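Local coordinates for protein ribose 5-phosphate isomerase, putative (Trypanosoma brucei brucei, PDB 6FXS) that probably interconverts ribose 5-phosphate and ribulose 5-phosphate as a member of the RpiB/LacAB sugar isomerase family, at residues V128-R133 against E142-F147. Residues are numbered along the deposited sequence; the frame is centred on the assembly and turned at random.
Sequences VCLGER and EIIMTF
V128 sits squarely over one face of the F147 ring. This is a CH-pi contact: V128 CB lies 3.5 Å from the centroid of the F147 ring, only 3° off the ring normal. The two methyls of V128 straddle the CG end of the same face, CG1 above F147 CD2 and CG2 above F147 CD1. With chi1 at -167°, F147 CG points opposite the backbone N, beside the carbonyl carbon, and the ring reaches V128 on the strand.

The other contacts are between aliphatic groups. I143 CG2 is shared by two strand residues. It lies 3.9 Å from V128 CG2 and 3.7 Å from L130 CD2. The second methyl of L130 serves a different partner: L130 CD1 meets the end of I144, with I144 CD1 at 3.7 Å. I144 CB points to the flank of the strand, and its CG1-CD1 branch comes nearer. No hydrogen bond joins strand to helix, and all five touching residues are buried.

Polar bonds stay within each segment. E142 O accepts from T146 N at 2.9 Å and from T146 OG1 at 2.6 Å, the two donors coming from opposite faces of its plane. The salt bridge of R133 with E132 lies in the loop after the strand.

The axes of strand residues 128-131 and helix residues 142-147 run antiparallel (175°), 10.1 Å apart at closest approach. The helix follows the strand and folds back over the parallel sheet, a beta-alpha unit of the three-layer alpha/beta/alpha sandwich of the RpiB family, strand order 2-1-3-5-4. Strand 127-131 lies between strands 84-89 and 107-109. I86 and V84 of strand 84-89 extend the apolar layer beside V128, L130 and F147. Helix 37-46 packs on I144, and helix 113-121 touches E142, T146 and F147.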
loop_
_atom_site.group_PDB
_atom_site.type_symbol
_atom_site.label_atom_id
_atom_site.label_comp_id
_atom_site.label_asym_id
_atom_site.label_seq_id
_atom_site.Cartn_x
_atom_site.Cartn_y
_atom_site.Cartn_z
ATOM N N VAL B 128 15.183 -8.078 5.145
ATOM C CA VAL B 128 13.915 -7.390 4.893
ATOM C C VAL B 128 13.917 -6.038 5.623
ATOM O O VAL B 128 14.290 -5.967 6.814
ATOM C CB VAL B 128 12.701 -8.244 5.268
ATOM C CG1 VAL B 128 12.682 -8.601 6.749
ATOM C CG2 VAL B 128 11.415 -7.546 4.856
ATOM N N CYS B 129 13.518 -4.964 4.935
ATOM C CA CYS B 129 13.514 -3.646 5.553
ATOM C C CYS B 129 12.084 -3.171 5.616
ATOM O O CYS B 129 11.258 -3.402 4.644
ATOM C CB CYS B 129 14.365 -2.692 4.729
ATOM S SG CYS B 129 16.077 -3.195 4.500
ATOM N N LEU B 130 11.735 -2.616 6.774
ATOM C CA LEU B 130 10.351 -2.303 7.154
ATOM C C LEU B 130 10.211 -0.891 7.686
ATOM O O LEU B 130 11.189 -0.340 8.284
ATOM C CB LEU B 130 9.911 -3.249 8.231
ATOM C CG LEU B 130 10.069 -4.740 7.842
ATOM C CD1 LEU B 130 9.767 -5.545 9.082
ATOM C CD2 LEU B 130 9.084 -5.073 6.765
ATOM N N GLY B 131 9.023 -0.324 7.489
ATOM C CA GLY B 131 8.706 1.013 7.998
ATOM C C GLY B 131 7.683 0.952 9.111
ATOM O O GLY B 131 6.526 0.553 8.885
ATOM N N GLU B 132 8.114 1.342 10.302
ATOM C CA GLU B 132 7.235 1.475 11.441
ATOM C C GLU B 132 6.232 2.630 11.251
ATOM O O GLU B 132 5.129 2.549 11.709
ATOM C CB GLU B 132 8.130 1.723 12.745
ATOM C CG GLU B 132 7.369 1.952 14.015
ATOM C CD GLU B 132 6.857 3.402 14.199
ATOM O OE1 GLU B 132 7.434 4.298 13.559
ATOM O OE2 GLU B 132 5.829 3.596 14.907
ATOM N N ARG B 133 6.619 3.686 10.546
ATOM C CA ARG B 133 5.707 4.828 10.332
ATOM C C ARG B 133 4.675 4.573 9.223
ATOM O O ARG B 133 3.626 5.216 9.169
ATOM C CB ARG B 133 6.520 6.071 10.002
ATOM C CG ARG B 133 7.461 6.709 11.059
ATOM C CD ARG B 133 6.960 6.610 12.502
ATOM N NE ARG B 133 6.096 7.633 12.912
ATOM C CZ ARG B 133 5.383 7.658 14.036
ATOM N NH1 ARG B 133 5.428 6.688 14.964
ATOM N NH2 ARG B 133 4.638 8.713 14.223
ATOM N N GLU B 142 2.712 -10.059 9.033
ATOM C CA GLU B 142 2.558 -10.889 7.799
ATOM C C GLU B 142 3.819 -10.923 6.983
ATOM O O GLU B 142 4.241 -11.990 6.484
ATOM C CB GLU B 142 1.360 -10.382 6.946
ATOM C CG GLU B 142 1.030 -11.177 5.706
ATOM C CD GLU B 142 0.004 -10.440 4.878
ATOM O OE1 GLU B 142 0.088 -9.237 4.554
ATOM O OE2 GLU B 142 -0.947 -11.032 4.618
ATOM N N ILE B 143 4.409 -9.763 6.786
ATOM C CA ILE B 143 5.596 -9.645 5.962
ATOM C C ILE B 143 6.743 -10.502 6.578
ATOM O O ILE B 143 7.422 -11.234 5.869
ATOM C CB ILE B 143 6.090 -8.153 5.825
ATOM C CG1 ILE B 143 5.125 -7.283 4.943
ATOM C CG2 ILE B 143 7.529 -8.084 5.305
ATOM C CD1 ILE B 143 5.217 -5.771 5.227
ATOM N N ILE B 144 6.985 -10.350 7.877
ATOM C CA ILE B 144 8.080 -11.057 8.549
ATOM C C ILE B 144 7.907 -12.579 8.457
ATOM O O ILE B 144 8.814 -13.323 8.027
ATOM C CB ILE B 144 8.238 -10.536 10.006
ATOM C CG1 ILE B 144 8.930 -9.184 9.970
ATOM C CG2 ILE B 144 9.023 -11.536 10.861
ATOM C CD1 ILE B 144 8.680 -8.346 11.200
ATOM N N MET B 145 6.706 -13.016 8.726
ATOM C CA MET B 145 6.421 -14.461 8.659
ATOM C C MET B 145 6.621 -14.979 7.250
ATOM O O MET B 145 7.188 -16.092 7.044
ATOM C CB MET B 145 5.028 -14.804 9.211
ATOM C CG MET B 145 4.946 -14.481 10.722
ATOM S SD MET B 145 3.345 -14.803 11.480
ATOM C CE MET B 145 3.226 -16.601 11.342
ATOM N N THR B 146 6.138 -14.189 6.277
ATOM C CA THR B 146 6.198 -14.595 4.879
ATOM C C THR B 146 7.679 -14.589 4.444
ATOM O O THR B 146 8.159 -15.491 3.772
ATOM C CB THR B 146 5.339 -13.631 3.991
ATOM O OG1 THR B 146 4.011 -13.687 4.462
ATOM C CG2 THR B 146 5.342 -14.024 2.543
ATOM N N PHE B 147 8.385 -13.523 4.798
ATOM C CA PHE B 147 9.766 -13.408 4.388
ATOM C C PHE B 147 10.592 -14.624 4.907
ATOM O O PHE B 147 11.468 -15.159 4.241
ATOM C CB PHE B 147 10.338 -12.084 4.893
ATOM C CG PHE B 147 11.644 -11.714 4.293
ATOM C CD1 PHE B 147 11.694 -11.073 3.048
ATOM C CD2 PHE B 147 12.826 -12.020 4.920
ATOM C CE1 PHE B 147 12.873 -10.646 2.525
ATOM C CE2 PHE B 147 14.055 -11.634 4.362
ATOM C CZ PHE B 147 14.092 -10.962 3.167
#